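Local coordinates for thioredoxin family protein (Pseudomonas aeruginosa, PDB 1Z6N) that is of unknown function but has a thioredoxin-like fold with a CxxC-type motif, suggesting thiol-disulfide redox chemistry, and is classed as metal-binding, at residues Arg48-Ile52 and Leu159-Glu163; Glu63-Cys69 and Ala110-Val114; Phe127-Ala133 and His153-Val158. All coordinates share one frame; numbering follows the deposited sequence.

Interaction 1. Residues Arg48-Ile52 and Leu159-Glu163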
ATOM      1  N   ARG A  48      -8.425   0.894 -15.309  1.00 19.59           N
ATOM      2  CA  ARG A  48      -7.248   0.063 -15.020  1.00 18.80           C
ATOM      3  C   ARG A  48      -7.536  -0.944 -13.904  1.00 19.05           C
ATOM      4  O   ARG A  48      -7.145  -2.107 -13.981  1.00 18.63           O
ATOM      5  CB  ARG A  48      -6.051   0.947 -14.635  1.00 18.93           C
ATOM      6  CG  ARG A  48      -5.358   1.680 -15.790  1.00 18.15           C
ATOM      7  CD  ARG A  48      -4.352   2.738 -15.279  1.00 18.19           C
ATOM      8  NE  ARG A  48      -3.087   2.170 -14.790  1.00 16.36           N
ATOM      9  CZ  ARG A  48      -2.124   2.864 -14.175  1.00 16.44           C
ATOM     10  NH1 ARG A  48      -1.011   2.260 -13.772  1.00 16.11           N
ATOM     11  NH2 ARG A  48      -2.260   4.166 -13.956  1.00 18.15           N
ATOM     12  N   LEU A  49      -8.225  -0.474 -12.867  1.00 19.12           N
ATOM     13  CA  LEU A  49      -8.600  -1.291 -11.721  1.00 19.54           C
ATOM     14  C   LEU A  49      -9.607  -2.385 -12.088  1.00 19.82           C
ATOM     15  O   LEU A  49      -9.551  -3.502 -11.573  1.00 19.78           O
ATOM     16  CB  LEU A  49      -9.178  -0.374 -10.649  1.00 19.49           C
ATOM     17  CG  LEU A  49      -9.211  -0.744  -9.177  1.00 19.96           C
ATOM     18  CD1 LEU A  49      -7.833  -1.122  -8.644  1.00 19.29           C
ATOM     19  CD2 LEU A  49      -9.750   0.462  -8.443  1.00 19.44           C
ATOM     20  N   GLN A  50     -10.524  -2.053 -12.993  1.00 20.47           N
ATOM     21  CA  GLN A  50     -11.544  -2.985 -13.461  1.00 21.31           C
ATOM     22  C   GLN A  50     -10.938  -4.149 -14.268  1.00 21.26           C
ATOM     23  O   GLN A  50     -11.470  -5.261 -14.248  1.00 20.97           O
ATOM     24  CB  GLN A  50     -12.569  -2.216 -14.308  1.00 21.30           C
ATOM     25  CG  GLN A  50     -13.942  -2.855 -14.420  1.00 22.65           C
ATOM     26  CD  GLN A  50     -14.957  -1.930 -15.087  1.00 22.83           C
ATOM     27  OE1 GLN A  50     -15.184  -0.806 -14.631  1.00 25.42           O
ATOM     28  NE2 GLN A  50     -15.577  -2.406 -16.165  1.00 23.86           N
ATOM     29  N   ARG A  51      -9.819  -3.889 -14.947  1.00 21.54           N
ATOM     30  CA  ARG A  51      -9.153  -4.890 -15.800  1.00 22.47           C
ATOM     31  C   ARG A  51      -8.407  -6.002 -15.040  1.00 22.10           C
ATOM     32  O   ARG A  51      -7.862  -6.917 -15.663  1.00 22.26           O
ATOM     33  CB  ARG A  51      -8.174  -4.216 -16.777  1.00 22.25           C
ATOM     34  CG  ARG A  51      -8.800  -3.307 -17.819  1.00 23.81           C
ATOM     35  CD  ARG A  51      -7.788  -2.976 -18.914  1.00 24.23           C
ATOM     36  NE  ARG A  51      -7.745  -1.541 -19.207  1.00 28.04           N
ATOM     37  CZ  ARG A  51      -6.749  -0.725 -18.853  1.00 28.92           C
ATOM     38  NH1 ARG A  51      -6.811   0.566 -19.165  1.00 29.46           N
ATOM     39  NH2 ARG A  51      -5.686  -1.194 -18.204  1.00 29.13           N
ATOM     40  N   ILE A  52      -8.365  -5.925 -13.711  1.00 21.80           N
ATOM     41  CA  ILE A  52      -7.654  -6.933 -12.920  1.00 21.61           C
ATOM     42  C   ILE A  52      -8.515  -8.187 -12.782  1.00 21.58           C
ATOM     43  O   ILE A  52      -9.494  -8.197 -12.033  1.00 22.29           O
ATOM     44  CB  ILE A  52      -7.233  -6.384 -11.518  1.00 21.52           C
ATOM     45  CG1 ILE A  52      -6.500  -5.032 -11.627  1.00 21.13           C
ATOM     46  CG2 ILE A  52      -6.408  -7.418 -10.729  1.00 21.32           C
ATOM     47  CD1 ILE A  52      -5.218  -5.014 -12.459  1.00 22.22           C
ATOM     48  N   LEU A 159      -0.877  -0.528  -9.576  1.00  9.20           N
ATOM     49  CA  LEU A 159      -1.455  -1.069 -10.808  1.00  9.74           C
ATOM     50  C   LEU A 159      -0.411  -1.197 -11.911  1.00 10.23           C
ATOM     51  O   LEU A 159      -0.442  -2.172 -12.668  1.00 11.34           O
ATOM     52  CB  LEU A 159      -2.659  -0.252 -11.306  1.00 10.28           C
ATOM     53  CG  LEU A 159      -3.914  -0.325 -10.428  1.00 11.63           C
ATOM     54  CD1 LEU A 159      -5.112   0.317 -11.104  1.00 11.94           C
ATOM     55  CD2 LEU A 159      -4.253  -1.755  -9.958  1.00 15.92           C
ATOM     56  N   ALA A 160       0.514  -0.238 -12.008  1.00 10.26           N
ATOM     57  CA  ALA A 160       1.573  -0.308 -13.033  1.00 10.52           C
ATOM     58  C   ALA A 160       2.425  -1.564 -12.870  1.00 10.74           C
ATOM     59  O   ALA A 160       2.825  -2.189 -13.856  1.00 10.50           O
ATOM     60  CB  ALA A 160       2.463   0.937 -13.014  1.00 10.02           C
ATOM     61  N   ILE A 161       2.705  -1.935 -11.623  1.00 10.91           N
ATOM     62  CA  ILE A 161       3.442  -3.172 -11.366  1.00 12.19           C
ATOM     63  C   ILE A 161       2.668  -4.378 -11.884  1.00 13.28           C
ATOM     64  O   ILE A 161       3.230  -5.206 -12.617  1.00 13.85           O
ATOM     65  CB  ILE A 161       3.770  -3.347  -9.869  1.00 12.03           C
ATOM     66  CG1 ILE A 161       4.800  -2.306  -9.437  1.00 13.21           C
ATOM     67  CG2 ILE A 161       4.270  -4.777  -9.580  1.00 12.00           C
ATOM     68  CD1 ILE A 161       4.807  -2.048  -7.939  1.00 12.12           C
ATOM     69  N   ILE A 162       1.391  -4.473 -11.515  1.00 14.82           N
ATOM     70  CA  ILE A 162       0.517  -5.554 -11.985  1.00 16.18           C
ATOM     71  C   ILE A 162       0.427  -5.583 -13.519  1.00 17.27           C
ATOM     72  O   ILE A 162       0.527  -6.652 -14.130  1.00 17.62           O
ATOM     73  CB  ILE A 162      -0.889  -5.456 -11.354  1.00 15.90           C
ATOM     74  CG1 ILE A 162      -0.809  -5.650  -9.831  1.00 15.48           C
ATOM     75  CG2 ILE A 162      -1.837  -6.478 -11.980  1.00 17.26           C
ATOM     76  CD1 ILE A 162      -2.081  -5.287  -9.086  1.00 15.80           C
ATOM     77  N   GLU A 163       0.274  -4.410 -14.132  1.00 18.04           N
ATOM     78  CA  GLU A 163       0.159  -4.276 -15.593  1.00 19.34           C
ATOM     79  C   GLU A 163       1.451  -4.604 -16.339  1.00 20.40           C
ATOM     80  O   GLU A 163       1.417  -5.163 -17.450  1.00 20.57           O
ATOM     81  CB  GLU A 163      -0.285  -2.856 -15.943  1.00 19.04           C
ATOM     82  CG  GLU A 163      -1.712  -2.560 -15.547  1.00 18.72           C
ATOM     83  CD  GLU A 163      -1.993  -1.075 -15.341  1.00 17.82           C
ATOM     84  OE1 GLU A 163      -1.056  -0.249 -15.347  1.00 18.25           O
ATOM     85  OE2 GLU A 163      -3.171  -0.732 -15.159  1.00 19.44           O
TER
HETATM   86  O   HOH W   1      -4.935  -2.471 -15.493  1.00 32.83           O
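Arg48 reaches Glu163 with two nitrogens side-on, one to each carboxylate oxygen. Its NE gives a nearly straight bond (164°) to Glu163 OE2 at 2.9 Å, using the syn lone pair of that oxygen and staying within the guanidinium plane, while Arg48 NH1 meets Glu163 OE1 at 3.0 Å from a tilted position. The two flat groups are accordingly twisted by 32° rather than coplanar. A bend at chi3 (77°) turns the guanidinium of Arg48 toward the carboxylate, and the chain behind it lies against the neighbouring helix: Arg48 CB is 3.7 Å from Leu159 CD1. One water donates both to Arg48 O and to Glu163 OE2, a second link between the same two residues. Leu49 turns inward, its CD1 3.9 Å from Leu159 CD2 with the two chains at about a right angle; the same leucine also packs on Ala79 and Leu82 of helix 67-82. Arg51 NH2 adds a long salt bridge to Glu163 OE2 at 4.0 Å, while its NE has a closer partner in Glu47. At the end of the segment Ile52 pushes CD1 to within 3.7 Å of Ile162 CG2, crossing that side chain at about a right angle. The result is a helix-helix junction, apolar inside, with an Arg48-Glu163-Arg51 salt-bridge network on the more exposed side, joining the end of helix 43-50 to the C-terminal helix of a thioredoxin-like alpha-beta-alpha sandwich.

Interaction 2. Residues Glu63-Cys69 and Ala110-Val114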
ATOM      1  N   GLU A  63       2.870   0.593   9.883  1.00  8.12           N
ATOM      2  CA  GLU A  63       2.562   0.901  11.284  1.00  8.27           C
ATOM      3  C   GLU A  63       1.570   2.060  11.307  1.00  8.05           C
ATOM      4  O   GLU A  63       1.689   3.012  10.525  1.00  7.06           O
ATOM      5  CB  GLU A  63       3.813   1.345  12.032  1.00  9.34           C
ATOM      6  CG  GLU A  63       4.970   0.321  12.034  1.00 10.07           C
ATOM      7  CD  GLU A  63       5.053  -0.570  13.277  1.00  9.50           C
ATOM      8  OE1 GLU A  63       5.567  -1.699  13.147  1.00  9.45           O
ATOM      9  OE2 GLU A  63       4.679  -0.121  14.374  1.00  8.87           O
ATOM     10  N   MET A  64       0.620   2.001  12.236  1.00  7.74           N
ATOM     11  CA  MET A  64      -0.419   3.031  12.279  1.00  7.89           C
ATOM     12  C   MET A  64       0.045   4.427  12.694  1.00  8.25           C
ATOM     13  O   MET A  64      -0.674   5.405  12.464  1.00  7.92           O
ATOM     14  CB  MET A  64      -1.608   2.584  13.143  1.00  7.56           C
ATOM     15  CG  MET A  64      -2.617   1.749  12.389  1.00  8.42           C
ATOM     16  SD  MET A  64      -3.589   2.671  11.099  1.00  2.00           S
ATOM     17  CE  MET A  64      -4.662   3.672  12.239  1.00 10.57           C
ATOM     18  N   TRP A  65       1.212   4.525  13.336  1.00  7.60           N
ATOM     19  CA  TRP A  65       1.740   5.839  13.712  1.00  6.98           C
ATOM     20  C   TRP A  65       2.388   6.579  12.543  1.00  7.34           C
ATOM     21  O   TRP A  65       2.710   7.756  12.666  1.00  7.93           O
ATOM     22  CB  TRP A  65       2.739   5.710  14.863  1.00  7.73           C
ATOM     23  CG  TRP A  65       3.785   4.674  14.632  1.00  6.92           C
ATOM     24  CD1 TRP A  65       3.772   3.390  15.099  1.00  8.12           C
ATOM     25  CD2 TRP A  65       5.011   4.816  13.878  1.00  7.31           C
ATOM     26  NE1 TRP A  65       4.904   2.721  14.683  1.00  8.05           N
ATOM     27  CE2 TRP A  65       5.671   3.569  13.923  1.00  8.03           C
ATOM     28  CE3 TRP A  65       5.605   5.868  13.146  1.00  9.01           C
ATOM     29  CZ2 TRP A  65       6.907   3.342  13.286  1.00  8.29           C
ATOM     30  CZ3 TRP A  65       6.828   5.628  12.494  1.00  8.99           C
ATOM     31  CH2 TRP A  65       7.456   4.381  12.568  1.00  8.72           C
ATOM     32  N   CYS A  66       2.641   5.862  11.450  1.00  7.39           N
ATOM     33  CA  CYS A  66       3.388   6.420  10.319  1.00  7.82           C
ATOM     34  C   CYS A  66       2.437   7.136   9.353  1.00  8.19           C
ATOM     35  O   CYS A  66       1.543   6.501   8.807  1.00  8.39           O
ATOM     36  CB  CYS A  66       4.118   5.285   9.605  1.00  7.07           C
ATOM     37  SG  CYS A  66       4.819   5.830   8.043  1.00 11.13           S
ATOM     38  N   PRO A  67       2.605   8.467   9.166  1.00  8.36           N
ATOM     39  CA  PRO A  67       1.734   9.202   8.240  1.00  8.46           C
ATOM     40  C   PRO A  67       1.748   8.648   6.829  1.00  8.13           C
ATOM     41  O   PRO A  67       0.706   8.638   6.162  1.00  8.06           O
ATOM     42  CB  PRO A  67       2.314  10.629   8.273  1.00  9.33           C
ATOM     43  CG  PRO A  67       2.824  10.736   9.649  1.00 10.61           C
ATOM     44  CD  PRO A  67       3.505   9.390   9.876  1.00  9.61           C
ATOM     45  N   ASP A  68       2.908   8.159   6.384  1.00  7.57           N
ATOM     46  CA  ASP A  68       3.006   7.585   5.043  1.00  7.81           C
ATOM     47  C   ASP A  68       2.168   6.306   4.946  1.00  7.51           C
ATOM     48  O   ASP A  68       1.602   6.017   3.897  1.00  8.83           O
ATOM     49  CB  ASP A  68       4.458   7.296   4.669  1.00  8.65           C
ATOM     50  CG  ASP A  68       5.297   8.540   4.669  1.00 10.46           C
ATOM     51  OD1 ASP A  68       4.994   9.431   3.852  1.00 10.75           O
ATOM     52  OD2 ASP A  68       6.227   8.646   5.497  1.00 13.91           O
ATOM     53  N   CYS A  69       2.101   5.533   6.031  1.00  7.12           N
ATOM     54  CA  CYS A  69       1.208   4.366   6.071  1.00  7.95           C
ATOM     55  C   CYS A  69      -0.257   4.781   6.099  1.00  7.90           C
ATOM     56  O   CYS A  69      -1.081   4.199   5.390  1.00  8.75           O
ATOM     57  CB  CYS A  69       1.504   3.486   7.282  1.00  8.55           C
ATOM     58  SG  CYS A  69       3.124   2.682   7.166  1.00  9.41           S
ATOM     59  N   ALA A 110      11.958   1.418   5.130  1.00  9.48           N
ATOM     60  CA  ALA A 110      11.141   2.629   5.113  1.00  8.77           C
ATOM     61  C   ALA A 110       9.717   2.163   4.868  1.00  9.76           C
ATOM     62  O   ALA A 110       9.471   1.337   3.977  1.00 11.25           O
ATOM     63  CB  ALA A 110      11.609   3.560   3.997  1.00  8.97           C
ATOM     64  N   ILE A 111       8.791   2.662   5.676  1.00  8.92           N
ATOM     65  CA  ILE A 111       7.415   2.187   5.599  1.00  8.32           C
ATOM     66  C   ILE A 111       6.482   3.264   5.017  1.00  8.09           C
ATOM     67  O   ILE A 111       6.743   4.466   5.185  1.00  8.61           O
ATOM     68  CB  ILE A 111       6.891   1.670   6.974  1.00  8.44           C
ATOM     69  CG1 ILE A 111       7.097   2.730   8.057  1.00  9.12           C
ATOM     70  CG2 ILE A 111       7.563   0.320   7.331  1.00  9.89           C
ATOM     71  CD1 ILE A 111       6.404   2.415   9.351  1.00  9.60           C
ATOM     72  N   PRO A 112       5.396   2.845   4.343  1.00  7.89           N
ATOM     73  CA  PRO A 112       5.017   1.448   4.095  1.00  7.95           C
ATOM     74  C   PRO A 112       5.865   0.822   3.003  1.00  7.51           C
ATOM     75  O   PRO A 112       6.172   1.476   1.998  1.00  8.12           O
ATOM     76  CB  PRO A 112       3.580   1.571   3.586  1.00  8.19           C
ATOM     77  CG  PRO A 112       3.515   2.911   2.955  1.00  7.74           C
ATOM     78  CD  PRO A 112       4.398   3.789   3.799  1.00  8.70           C
ATOM     79  N   LEU A 113       6.235  -0.435   3.213  1.00  7.75           N
ATOM     80  CA  LEU A 113       6.866  -1.238   2.187  1.00  8.17           C
ATOM     81  C   LEU A 113       5.787  -2.172   1.655  1.00  8.46           C
ATOM     82  O   LEU A 113       5.232  -2.964   2.419  1.00  9.08           O
ATOM     83  CB  LEU A 113       8.030  -2.038   2.794  1.00  8.51           C
ATOM     84  CG  LEU A 113       8.658  -3.122   1.912  1.00 10.05           C
ATOM     85  CD1 LEU A 113       9.297  -2.489   0.674  1.00  9.70           C
ATOM     86  CD2 LEU A 113       9.698  -3.944   2.701  1.00 11.53           C
ATOM     87  N   VAL A 114       5.486  -2.064   0.361  1.00  8.06           N
ATOM     88  CA  VAL A 114       4.420  -2.832  -0.237  1.00  7.93           C
ATOM     89  C   VAL A 114       5.013  -3.755  -1.298  1.00  8.26           C
ATOM     90  O   VAL A 114       5.528  -3.290  -2.315  1.00  8.65           O
ATOM     91  CB  VAL A 114       3.350  -1.920  -0.878  1.00  8.90           C
ATOM     92  CG1 VAL A 114       2.241  -2.748  -1.488  1.00  9.28           C
ATOM     93  CG2 VAL A 114       2.756  -0.947   0.167  1.00  8.27           C
TER
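The backbones come closest where the CA atoms of Cys69 and Pro112 stand 5.2 Å apart, the first turn of helix 67-82 lying against a loop whose Ile111-Pro112 peptide bond is cis. Cys69 SG sits beside this bond, 3.6 Å from Pro112 N, and also touches Ile111 CB and the proline ring. The backbone of Asp68 and its CB cover the ring from the helix side, with Asp68 CB 3.6 Å from Pro112 CD; the carboxylate of Asp68 is directed elsewhere, to Tyr145 and Arg130. Ile111 provides most of the loop's apolar contact. Its CG1 occupies the crowded position between the backbone N and the carbonyl carbon (chi1 53°), which carries CD1 into the turn formed by Glu63 to Cys66. There Ile111 CD1 lies 3.7 Å from Cys66 CB, close to Glu63 CG as well, and 3.9 Å from Trp65 CH2. The indole is tied back to its own segment by Trp65 NE1, which donates to Glu63 OE2 at 2.9 Å, although the bond is tilted from both the ring and the carboxylate plane. The sulfurs are placed by bonds from within their own segment: Cys69 N donates to Cys66 SG at 3.4 Å, capping the helix start, and Glu63 N donates to Cys69 SG along a fairly straight line (164°). The two SG atoms of Cys66 and Cys69 are 3.7 Å apart, too far for a disulfide, so both are modelled as free thiols. A CxxC at a helix start facing a cis-proline is the hallmark of the thioredoxin fold's redox site; here the sequence is the variant Cys-Pro-Asp-Cys, and the site probably serves that role.

Interaction 3. Residues Phe127-Ala133 and His153-Val158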
ATOM      1  N   PHE A 127       6.324  -1.063  -3.925  1.00  8.91           N
ATOM      2  CA  PHE A 127       6.017   0.348  -3.660  1.00  8.94           C
ATOM      3  C   PHE A 127       6.711   0.671  -2.334  1.00  9.19           C
ATOM      4  O   PHE A 127       6.584  -0.091  -1.372  1.00  9.33           O
ATOM      5  CB  PHE A 127       4.503   0.540  -3.577  1.00  9.20           C
ATOM      6  CG  PHE A 127       4.060   1.917  -3.135  1.00  8.87           C
ATOM      7  CD1 PHE A 127       3.570   2.847  -4.062  1.00  8.32           C
ATOM      8  CD2 PHE A 127       4.104   2.278  -1.787  1.00  9.68           C
ATOM      9  CE1 PHE A 127       3.137   4.111  -3.638  1.00  8.70           C
ATOM     10  CE2 PHE A 127       3.662   3.530  -1.356  1.00  8.31           C
ATOM     11  CZ  PHE A 127       3.184   4.453  -2.283  1.00  9.18           C
ATOM     12  N   VAL A 128       7.460   1.768  -2.272  1.00  9.06           N
ATOM     13  CA  VAL A 128       8.261   2.042  -1.080  1.00  9.13           C
ATOM     14  C   VAL A 128       8.025   3.464  -0.581  1.00  8.82           C
ATOM     15  O   VAL A 128       8.438   4.440  -1.240  1.00  8.59           O
ATOM     16  CB  VAL A 128       9.790   1.836  -1.312  1.00  9.29           C
ATOM     17  CG1 VAL A 128      10.538   1.989   0.011  1.00 10.73           C
ATOM     18  CG2 VAL A 128      10.090   0.477  -1.959  1.00  9.64           C
ATOM     19  N   GLU A 129       7.350   3.551   0.570  1.00  8.76           N
ATOM     20  CA  GLU A 129       7.131   4.794   1.312  1.00  9.07           C
ATOM     21  C   GLU A 129       6.132   5.791   0.707  1.00  8.38           C
ATOM     22  O   GLU A 129       5.142   6.139   1.360  1.00  8.32           O
ATOM     23  CB  GLU A 129       8.457   5.488   1.658  1.00  9.04           C
ATOM     24  CG  GLU A 129       8.342   6.463   2.828  1.00 10.50           C
ATOM     25  CD  GLU A 129       9.684   6.981   3.328  1.00 11.33           C
ATOM     26  OE1 GLU A 129      10.553   7.290   2.494  1.00 14.72           O
ATOM     27  OE2 GLU A 129       9.867   7.080   4.557  1.00 13.91           O
ATOM     28  N   ARG A 130       6.405   6.256  -0.516  1.00  8.29           N
ATOM     29  CA  ARG A 130       5.602   7.294  -1.146  1.00  8.59           C
ATOM     30  C   ARG A 130       5.480   7.017  -2.639  1.00  8.01           C
ATOM     31  O   ARG A 130       6.361   6.364  -3.200  1.00  7.90           O
ATOM     32  CB  ARG A 130       6.253   8.665  -0.932  1.00  9.66           C
ATOM     33  CG  ARG A 130       6.221   9.063   0.510  1.00 12.05           C
ATOM     34  CD  ARG A 130       6.991  10.337   0.775  1.00 13.56           C
ATOM     35  NE  ARG A 130       7.106  10.483   2.219  1.00 14.95           N
ATOM     36  CZ  ARG A 130       8.184  10.899   2.875  1.00 17.16           C
ATOM     37  NH1 ARG A 130       9.289  11.257   2.220  1.00 16.94           N
ATOM     38  NH2 ARG A 130       8.152  10.951   4.203  1.00 18.05           N
ATOM     39  N   PRO A 131       4.391   7.503  -3.280  1.00  7.33           N
ATOM     40  CA  PRO A 131       4.269   7.320  -4.731  1.00  6.63           C
ATOM     41  C   PRO A 131       5.393   7.993  -5.508  1.00  6.46           C
ATOM     42  O   PRO A 131       5.975   8.978  -5.050  1.00  7.39           O
ATOM     43  CB  PRO A 131       2.907   7.943  -5.079  1.00  6.93           C
ATOM     44  CG  PRO A 131       2.165   8.031  -3.765  1.00  7.30           C
ATOM     45  CD  PRO A 131       3.212   8.182  -2.698  1.00  7.92           C
ATOM     46  N   GLN A 132       5.662   7.465  -6.697  1.00  5.34           N
ATOM     47  CA  GLN A 132       6.726   7.991  -7.557  1.00  5.04           C
ATOM     48  C   GLN A 132       6.561   9.491  -7.834  1.00  5.13           C
ATOM     49  O   GLN A 132       7.553  10.231  -7.922  1.00  6.13           O
ATOM     50  CB  GLN A 132       6.799   7.203  -8.878  1.00  4.91           C
ATOM     51  CG  GLN A 132       8.070   7.500  -9.707  1.00  5.74           C
ATOM     52  CD  GLN A 132       9.325   7.159  -8.920  1.00  9.03           C
ATOM     53  OE1 GLN A 132       9.502   6.019  -8.474  1.00  9.61           O
ATOM     54  NE2 GLN A 132      10.199   8.145  -8.747  1.00  9.40           N
ATOM     55  N   ALA A 133       5.318   9.947  -7.993  1.00  4.97           N
ATOM     56  CA  ALA A 133       5.078  11.367  -8.311  1.00  5.54           C
ATOM     57  C   ALA A 133       5.477  12.258  -7.136  1.00  6.34           C
ATOM     58  O   ALA A 133       5.889  13.404  -7.327  1.00  5.98           O
ATOM     59  CB  ALA A 133       3.613  11.622  -8.705  1.00  6.18           C
ATOM     60  N   HIS A 153      -2.414   8.210  -6.818  1.00 10.19           N
ATOM     61  CA  HIS A 153      -1.095   7.820  -7.345  1.00  9.73           C
ATOM     62  C   HIS A 153      -0.537   6.559  -6.687  1.00  9.44           C
ATOM     63  O   HIS A 153       0.197   5.793  -7.343  1.00  9.17           O
ATOM     64  CB  HIS A 153      -0.080   8.960  -7.200  1.00  9.97           C
ATOM     65  CG  HIS A 153      -0.493  10.231  -7.872  1.00 10.41           C
ATOM     66  ND1 HIS A 153      -1.527  11.015  -7.403  1.00 10.95           N
ATOM     67  CD2 HIS A 153      -0.003  10.866  -8.962  1.00 10.88           C
ATOM     68  CE1 HIS A 153      -1.661  12.073  -8.183  1.00 10.76           C
ATOM     69  NE2 HIS A 153      -0.745  12.010  -9.135  1.00 11.37           N
ATOM     70  N   ALA A 154      -0.866   6.338  -5.412  1.00  8.55           N
ATOM     71  CA  ALA A 154      -0.435   5.113  -4.745  1.00  8.10           C
ATOM     72  C   ALA A 154      -1.075   3.918  -5.458  1.00  8.19           C
ATOM     73  O   ALA A 154      -0.410   2.905  -5.717  1.00  8.43           O
ATOM     74  CB  ALA A 154      -0.829   5.139  -3.256  1.00  7.96           C
ATOM     75  N   ILE A 155      -2.355   4.058  -5.797  1.00  8.08           N
ATOM     76  CA  ILE A 155      -3.084   3.024  -6.523  1.00  8.06           C
ATOM     77  C   ILE A 155      -2.488   2.819  -7.912  1.00  7.76           C
ATOM     78  O   ILE A 155      -2.246   1.677  -8.326  1.00  8.34           O
ATOM     79  CB  ILE A 155      -4.591   3.352  -6.631  1.00  7.93           C
ATOM     80  CG1 ILE A 155      -5.221   3.449  -5.225  1.00  7.76           C
ATOM     81  CG2 ILE A 155      -5.308   2.304  -7.474  1.00  8.77           C
ATOM     82  CD1 ILE A 155      -6.653   4.024  -5.226  1.00  8.37           C
ATOM     83  N   GLY A 156      -2.254   3.926  -8.625  1.00  7.38           N
ATOM     84  CA  GLY A 156      -1.667   3.881  -9.979  1.00  7.40           C
ATOM     85  C   GLY A 156      -0.310   3.198  -9.999  1.00  7.68           C
ATOM     86  O   GLY A 156      -0.029   2.398 -10.895  1.00  7.90           O
ATOM     87  N   ASP A 157       0.532   3.499  -9.009  1.00  7.11           N
ATOM     88  CA  ASP A 157       1.860   2.883  -8.960  1.00  6.93           C
ATOM     89  C   ASP A 157       1.747   1.361  -8.818  1.00  6.85           C
ATOM     90  O   ASP A 157       2.470   0.603  -9.480  1.00  6.85           O
ATOM     91  CB  ASP A 157       2.696   3.418  -7.793  1.00  7.26           C
ATOM     92  CG  ASP A 157       3.235   4.828  -8.018  1.00  7.78           C
ATOM     93  OD1 ASP A 157       2.866   5.509  -9.017  1.00  8.42           O
ATOM     94  OD2 ASP A 157       4.041   5.245  -7.152  1.00  8.09           O
ATOM     95  N   VAL A 158       0.871   0.904  -7.922  1.00  7.31           N
ATOM     96  CA  VAL A 158       0.704  -0.540  -7.711  1.00  8.45           C
ATOM     97  C   VAL A 158       0.100  -1.191  -8.955  1.00  9.01           C
ATOM     98  O   VAL A 158       0.537  -2.271  -9.365  1.00  8.97           O
ATOM     99  CB  VAL A 158      -0.131  -0.828  -6.448  1.00  8.84           C
ATOM    100  CG1 VAL A 158      -0.586  -2.280  -6.409  1.00  8.87           C
ATOM    101  CG2 VAL A 158       0.702  -0.482  -5.211  1.00  9.14           C
TER
HETATM  102  O   HOH W   2       3.122   8.262  -8.596  1.00 10.13           O
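Phe127 lays its ring against helix 151-164, meeting Asp157 CB at the ring edge and in the ring plane, with CD1 3.9 Å from that CB. Holding CG anti to the backbone N (chi1 173°) sends the ring from the strand end to the helix, where Phe127 CE1 also comes 3.9 Å from Ala154 CA. Asn72 of helix 67-82 also touches this phenylalanine, so both helices contribute to its surroundings. Further along, Pro131 packs its CB on His153 CB at 3.8 Å, with its CG near the backbone N of Ala154. Beyond it, Ala133 CB touches the imidazole at His153 CD2, and the ring of His153 in turn meets that of Tyr150. The polar centre of the contact is Asp157. Its OD2 accepts from Gln132 N at 2.8 Å through the syn lone pair, and the N-H points almost straight at the oxygen (166°). That OD2 also lies only 3.2 Å from Pro131 CA, so it is pressed closely against the backbone at the start of helix 132-137. Asp157 OD1 takes a hydrogen bond from a water at 2.8 Å, and the water accepts in turn from Ala133 N. Both carboxylate oxygens therefore serve first-turn N-H groups of the helix, one directly and one through water. Such donors, together with the positive end of a helix, would be expected to stabilise the charged form of Asp157. The chemistry implies that this carboxylate fixes the start of helix 132-137 against helix 151-164, with Phe127 and Pro131 packed against the same carboxylate.

How the interactions relate
Interactions 1 and 3 share helix 151-164: their centres are about 13 Å apart, and Arg48 NH1 packs 3.0 Å from Gly156 O. The centres of interactions 2 and 3 are also about 13 Å apart, but these are joined through the sheet, where the neighbouring strands 113-117 and 123-128 and the residues next to their ends probably hydrogen-bond, Val114 N to Phe127 O and Pro112 O to Glu129 N, each at 2.8 Å. The salt bridge from Arg130 to Asp68 adds a side-chain tie. Interaction 2 holds the probable redox cysteines. Interaction 1 lies on the opposite side of the chain's centre, about 23 Å away between centres, while all three lie away from Asp13, which binds magnesium.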